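Local coordinates for OsmC family protein (Rhodothermus marinus, PDB 5CML) that probably hydrolyses carboxylic esters, this chain being the serine-esterase, alpha/beta-hydrolase part of a longer protein that also carries an OsmC domain, at residues H108-A113 / H142-A147; C135-V140 / Q171-L176. All coordinates share one frame; numbering follows the deposited sequence.

Contact 1. Residues H108-A113 / H142-A147; sequences HSLGGA and HLLRPA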
loop_
_atom_site.group_PDB
_atom_site.type_symbol
_atom_site.label_atom_id
_atom_site.label_comp_id
_atom_site.label_asym_id
_atom_site.label_seq_id
_atom_site.Cartn_x
_atom_site.Cartn_y
_atom_site.Cartn_z
ATOM N N HIS A 108 -1.667 2.061 -0.259
ATOM C CA HIS A 108 -2.343 3.334 -0.487
ATOM C C HIS A 108 -1.723 4.048 -1.683
ATOM O O HIS A 108 -0.503 4.080 -1.822
ATOM C CB HIS A 108 -2.255 4.198 0.774
ATOM C CG HIS A 108 -2.499 5.655 0.531
ATOM N ND1 HIS A 108 -1.509 6.609 0.649
ATOM C CD2 HIS A 108 -3.635 6.327 0.225
ATOM C CE1 HIS A 108 -2.021 7.803 0.405
ATOM N NE2 HIS A 108 -3.307 7.658 0.133
ATOM N N SER A 109 -2.579 4.574 -2.553
ATOM C CA SER A 109 -2.181 5.385 -3.699
ATOM C C SER A 109 -1.269 4.557 -4.620
ATOM O O SER A 109 -1.599 3.414 -4.973
ATOM C CB SER A 109 -1.512 6.683 -3.211
ATOM O OG SER A 109 -1.230 7.567 -4.275
ATOM N N LEU A 110 -0.127 5.106 -4.989
ATOM C CA LEU A 110 0.853 4.349 -5.779
ATOM C C LEU A 110 1.254 3.045 -5.103
ATOM O O LEU A 110 1.567 2.064 -5.780
ATOM C CB LEU A 110 2.103 5.187 -6.045
ATOM C CG LEU A 110 1.964 6.267 -7.099
ATOM C CD1 LEU A 110 3.337 6.853 -7.340
ATOM C CD2 LEU A 110 1.390 5.734 -8.425
ATOM N N GLY A 111 1.265 3.037 -3.767
ATOM C CA GLY A 111 1.534 1.822 -3.024
ATOM C C GLY A 111 0.488 0.758 -3.261
ATOM O O GLY A 111 0.769 -0.432 -3.152
ATOM N N GLY A 112 -0.743 1.183 -3.556
ATOM C CA GLY A 112 -1.806 0.246 -3.876
ATOM C C GLY A 112 -1.535 -0.457 -5.201
ATOM O O GLY A 112 -1.701 -1.676 -5.343
ATOM N N ALA A 113 -1.120 0.316 -6.193
ATOM C CA ALA A 113 -0.779 -0.281 -7.466
ATOM C C ALA A 113 0.377 -1.268 -7.262
ATOM O O ALA A 113 0.365 -2.370 -7.800
ATOM C CB ALA A 113 -0.419 0.787 -8.474
ATOM N N HIS A 142 -0.500 10.666 -14.954
ATOM C CA HIS A 142 -1.107 11.913 -14.502
ATOM C C HIS A 142 -0.376 12.487 -13.281
ATOM O O HIS A 142 -0.348 13.704 -13.075
ATOM C CB HIS A 142 -2.580 11.673 -14.178
ATOM C CG HIS A 142 -3.321 12.915 -13.803
ATOM N ND1 HIS A 142 -3.740 13.174 -12.515
ATOM C CD2 HIS A 142 -3.714 13.973 -14.547
ATOM C CE1 HIS A 142 -4.358 14.342 -12.482
ATOM N NE2 HIS A 142 -4.359 14.845 -13.704
ATOM N N LEU A 143 0.216 11.602 -12.486
ATOM C CA LEU A 143 0.845 11.958 -11.207
ATOM C C LEU A 143 2.349 12.233 -11.278
ATOM O O LEU A 143 2.925 12.753 -10.318
ATOM C CB LEU A 143 0.634 10.829 -10.200
ATOM C CG LEU A 143 -0.781 10.287 -10.034
ATOM C CD1 LEU A 143 -0.765 9.060 -9.126
ATOM C CD2 LEU A 143 -1.735 11.344 -9.490
ATOM N N LEU A 144 2.979 11.872 -12.395
ATOM C CA LEU A 144 4.439 11.734 -12.469
ATOM C C LEU A 144 5.046 12.516 -13.603
ATOM O O LEU A 144 4.412 12.686 -14.638
ATOM C CB LEU A 144 4.833 10.264 -12.670
ATOM C CG LEU A 144 5.032 9.375 -11.446
ATOM C CD1 LEU A 144 3.823 9.382 -10.531
ATOM C CD2 LEU A 144 5.320 7.964 -11.917
ATOM N N ARG A 145 6.292 12.956 -13.415
ATOM C CA ARG A 145 7.102 13.498 -14.507
ATOM C C ARG A 145 8.580 13.082 -14.316
ATOM O O ARG A 145 9.025 12.851 -13.194
ATOM C CB ARG A 145 6.954 15.031 -14.592
ATOM C CG ARG A 145 6.549 15.763 -13.300
ATOM C CD ARG A 145 5.016 15.794 -13.058
ATOM N NE ARG A 145 4.577 16.775 -12.049
ATOM C CZ ARG A 145 3.316 16.889 -11.627
ATOM N NH1 ARG A 145 2.380 16.081 -12.119
ATOM N NH2 ARG A 145 2.971 17.798 -10.709
ATOM N N PRO A 146 9.343 12.940 -15.410
ATOM C CA PRO A 146 10.761 12.593 -15.216
ATOM C C PRO A 146 11.511 13.606 -14.341
ATOM O O PRO A 146 11.313 14.817 -14.468
ATOM C CB PRO A 146 11.317 12.580 -16.643
ATOM C CG PRO A 146 10.136 12.216 -17.490
ATOM C CD PRO A 146 8.947 12.877 -16.829
ATOM N N ALA A 147 12.349 13.103 -13.440
ATOM C CA ALA A 147 13.223 13.969 -12.655
ATOM C C ALA A 147 14.453 14.305 -13.483
ATOM O O ALA A 147 14.762 13.613 -14.449
ATOM C CB ALA A 147 13.613 13.300 -11.351
#
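Leu110 and Leu143 bring the two backbones closest, yet their CA atoms remain 9.3 Å apart, and no hydrogen bond joins the first turn of helix 110-118 to the chain entering strand 144-146. Side chains bridge the gap. Leu110 acts as a two-pronged fork, each methyl finding a different leucine. Its CD2 meets Leu143 CD1 at 4.0 Å, the two side chains sliding past one another in opposite directions, while Leu110 CD1 lies 4.1 Å from Leu144 CD1, and here the side chains cross at a slant. Leu143 is stretched out, with CD1 anti to CA (chi2 173°), which carries that methyl forward to the helix.

Leu110 directly follows what looks like the nucleophile of a nucleophile elbow. Ser109, the N-cap residue, has a positive phi of 60°, the strained backbone expected at such a turn, and its OG is hydrogen-bonded to His229 NE2; with Asp200 they are consistent with a Ser-His-Asp triad. Ser109 CB sits over the centre of the His108 ring, 3.7 Å above its plane.

Around the leucines the apolar surface continues: Val159 of strand 156-159 touches both Leu110 and Leu144, Ile168 of strand 166-169 also packs on Leu144, and Phe66 lies against Leu110. Through Leu110, the start of helix 110-118 thus packs against one part of the small three-stranded antiparallel sheet.

Contact 2. Residues C135-V140 / Q171-L176; sequences CDPAHV and QFLEEL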
loop_
_atom_site.group_PDB
_atom_site.type_symbol
_atom_site.label_atom_id
_atom_site.label_comp_id
_atom_site.label_asym_id
_atom_site.label_seq_id
_atom_site.Cartn_x
_atom_site.Cartn_y
_atom_site.Cartn_z
ATOM N N CYS A 135 -5.470 2.433 -11.554
ATOM C CA CYS A 135 -5.717 1.143 -12.183
ATOM C C CYS A 135 -4.790 0.856 -13.349
ATOM O O CYS A 135 -4.641 -0.299 -13.740
ATOM C CB CYS A 135 -7.159 1.067 -12.669
ATOM S SG CYS A 135 -7.528 2.151 -14.055
ATOM N N ASP A 136 -4.183 1.902 -13.907
ATOM C CA ASP A 136 -3.393 1.730 -15.120
ATOM C C ASP A 136 -2.313 2.801 -15.299
ATOM O O ASP A 136 -2.290 3.800 -14.582
ATOM C CB ASP A 136 -4.331 1.693 -16.346
ATOM C CG ASP A 136 -5.151 2.954 -16.520
ATOM O OD1 ASP A 136 -4.744 4.044 -16.061
ATOM O OD2 ASP A 136 -6.219 2.856 -17.166
ATOM N N PRO A 137 -1.384 2.581 -16.243
ATOM C CA PRO A 137 -0.318 3.569 -16.422
ATOM C C PRO A 137 -0.791 4.971 -16.801
ATOM O O PRO A 137 -0.159 5.933 -16.403
ATOM C CB PRO A 137 0.525 2.947 -17.551
ATOM C CG PRO A 137 0.388 1.486 -17.308
ATOM C CD PRO A 137 -1.051 1.306 -16.907
ATOM N N ALA A 138 -1.877 5.109 -17.546
ATOM C CA ALA A 138 -2.314 6.446 -17.895
ATOM C C ALA A 138 -2.627 7.261 -16.638
ATOM O O ALA A 138 -2.281 8.445 -16.544
ATOM C CB ALA A 138 -3.524 6.388 -18.832
ATOM N N HIS A 139 -3.243 6.625 -15.651
ATOM C CA HIS A 139 -3.623 7.346 -14.445
ATOM C C HIS A 139 -2.413 7.542 -13.519
ATOM O O HIS A 139 -2.365 8.505 -12.760
ATOM C CB HIS A 139 -4.782 6.626 -13.755
ATOM C CG HIS A 139 -6.094 6.840 -14.447
ATOM N ND1 HIS A 139 -6.585 5.977 -15.402
ATOM C CD2 HIS A 139 -7.002 7.839 -14.341
ATOM C CE1 HIS A 139 -7.742 6.437 -15.853
ATOM N NE2 HIS A 139 -8.015 7.567 -15.230
ATOM N N VAL A 140 -1.418 6.674 -13.609
ATOM C CA VAL A 140 -0.156 6.940 -12.928
ATOM C C VAL A 140 0.596 8.101 -13.601
ATOM O O VAL A 140 1.139 8.959 -12.906
ATOM C CB VAL A 140 0.739 5.673 -12.884
ATOM C CG1 VAL A 140 2.093 5.982 -12.245
ATOM C CG2 VAL A 140 0.035 4.580 -12.093
ATOM N N GLN A 171 11.929 2.922 -13.169
ATOM C CA GLN A 171 11.752 1.474 -13.229
ATOM C C GLN A 171 10.374 1.066 -12.700
ATOM O O GLN A 171 9.789 0.098 -13.183
ATOM C CB GLN A 171 12.872 0.767 -12.435
ATOM C CG GLN A 171 12.767 -0.765 -12.384
ATOM C CD GLN A 171 13.752 -1.401 -11.407
ATOM O OE1 GLN A 171 14.116 -0.805 -10.390
ATOM N NE2 GLN A 171 14.186 -2.619 -11.717
ATOM N N PHE A 172 9.846 1.806 -11.725
ATOM C CA PHE A 172 8.541 1.477 -11.172
ATOM C C PHE A 172 7.451 1.471 -12.257
ATOM O O PHE A 172 6.761 0.476 -12.425
ATOM C CB PHE A 172 8.153 2.453 -10.052
ATOM C CG PHE A 172 6.754 2.262 -9.545
ATOM C CD1 PHE A 172 6.431 1.157 -8.769
ATOM C CD2 PHE A 172 5.758 3.181 -9.843
ATOM C CE1 PHE A 172 5.139 0.963 -8.316
ATOM C CE2 PHE A 172 4.460 2.994 -9.379
ATOM C CZ PHE A 172 4.155 1.888 -8.612
ATOM N N LEU A 173 7.288 2.573 -12.982
ATOM C CA LEU A 173 6.221 2.628 -13.964
ATOM C C LEU A 173 6.524 1.695 -15.105
ATOM O O LEU A 173 5.615 1.049 -15.611
ATOM C CB LEU A 173 5.997 4.035 -14.499
ATOM C CG LEU A 173 4.832 4.163 -15.503
ATOM C CD1 LEU A 173 3.550 3.423 -15.089
ATOM C CD2 LEU A 173 4.488 5.610 -15.713
ATOM N N GLU A 174 7.792 1.617 -15.517
ATOM C CA GLU A 174 8.165 0.682 -16.577
ATOM C C GLU A 174 7.771 -0.752 -16.255
ATOM O O GLU A 174 7.206 -1.456 -17.100
ATOM C CB GLU A 174 9.665 0.744 -16.854
ATOM C CG GLU A 174 10.086 2.044 -17.467
ATOM C CD GLU A 174 11.555 2.069 -17.856
ATOM O OE1 GLU A 174 12.213 1.006 -17.827
ATOM O OE2 GLU A 174 12.049 3.163 -18.188
ATOM N N GLU A 175 8.088 -1.185 -15.038
ATOM C CA GLU A 175 7.781 -2.534 -14.624
ATOM C C GLU A 175 6.288 -2.755 -14.456
ATOM O O GLU A 175 5.782 -3.815 -14.782
ATOM C CB GLU A 175 8.529 -2.846 -13.319
ATOM C CG GLU A 175 8.425 -4.281 -12.843
ATOM C CD GLU A 175 9.405 -4.600 -11.716
ATOM O OE1 GLU A 175 10.189 -3.699 -11.312
ATOM O OE2 GLU A 175 9.396 -5.765 -11.233
ATOM N N LEU A 176 5.587 -1.760 -13.927
ATOM C CA LEU A 176 4.146 -1.835 -13.751
ATOM C C LEU A 176 3.441 -1.982 -15.094
ATOM O O LEU A 176 2.545 -2.809 -15.272
ATOM C CB LEU A 176 3.659 -0.580 -13.029
ATOM C CG LEU A 176 2.195 -0.540 -12.641
ATOM C CD1 LEU A 176 1.942 -1.596 -11.578
ATOM C CD2 LEU A 176 1.813 0.854 -12.124
#
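Val140 and Leu173 meet tip to tip where two helices, 137-141 and 170-179, pack side by side in the region between strands 127-131 and 192-196, the place where alpha/beta hydrolases commonly insert a cap over the main fold. The Pro137 and Leu173 CA atoms, 7.0 Å apart, mark the closest backbone approach. The fit is one of apolar bumps meeting shallow hollows. One turn of the short helix, from Pro137 to Val140, offers a shallow notch, and Leu173 fills it with a single methyl: CD1 rests 3.9 Å from Pro137 CB and 4.1 Å from Val140 CG1. With its CG anti to the backbone N (chi1 -177°), Leu173 is directed across the gap, so this methyl forms the bump.

In return, Val140 spreads its two methyls against the ends of Leu173 and Leu176, residues one turn apart on the longer helix. Its branches divide the work, CG1 facing Leu173 and CG2 lying 4.1 Å from Leu176 CD2, where the two side chains slant across each other. Further inward, Phe172 meets the rings of Phe66 and Phe85, and Leu176 also packs on Ala117 and Phe85. Just before the short helix, Cys135 lies against Cys210 of helix 206-214, its disulfide partner in this protein.

Asp136 caps the start of helix 137-141 with one carboxylate oxygen: OD1 accepts from His139 N at 3.0 Å, and also from His139 ND1 at 2.7 Å, this second donor approaching on the syn side but 25° out of the carboxylate plane, with OD1 nearly in the plane of the imidazole ring.

In the fold
After the earlier strands of the main sheet, strand 104-108 turns into helix 110-118, the first half of contact 1. After strand 127-131 comes helix 137-141, which opens contact 2 before 142-147 closes contact 1 over a 28-residue loop. The chain then completes the small antiparallel sheet with strands 156-159 and 166-169 and enters helix 170-179, closing contact 2 over 30 residues. The two loops therefore cross rather than nest. Their centres are about 8 Å apart, and they merge where Leu110 CD2 lies 3.9 Å from Val140 CG1. Together they tie the probable nucleophile elbow to the cap-like excursion between strands 127-131 and 192-196.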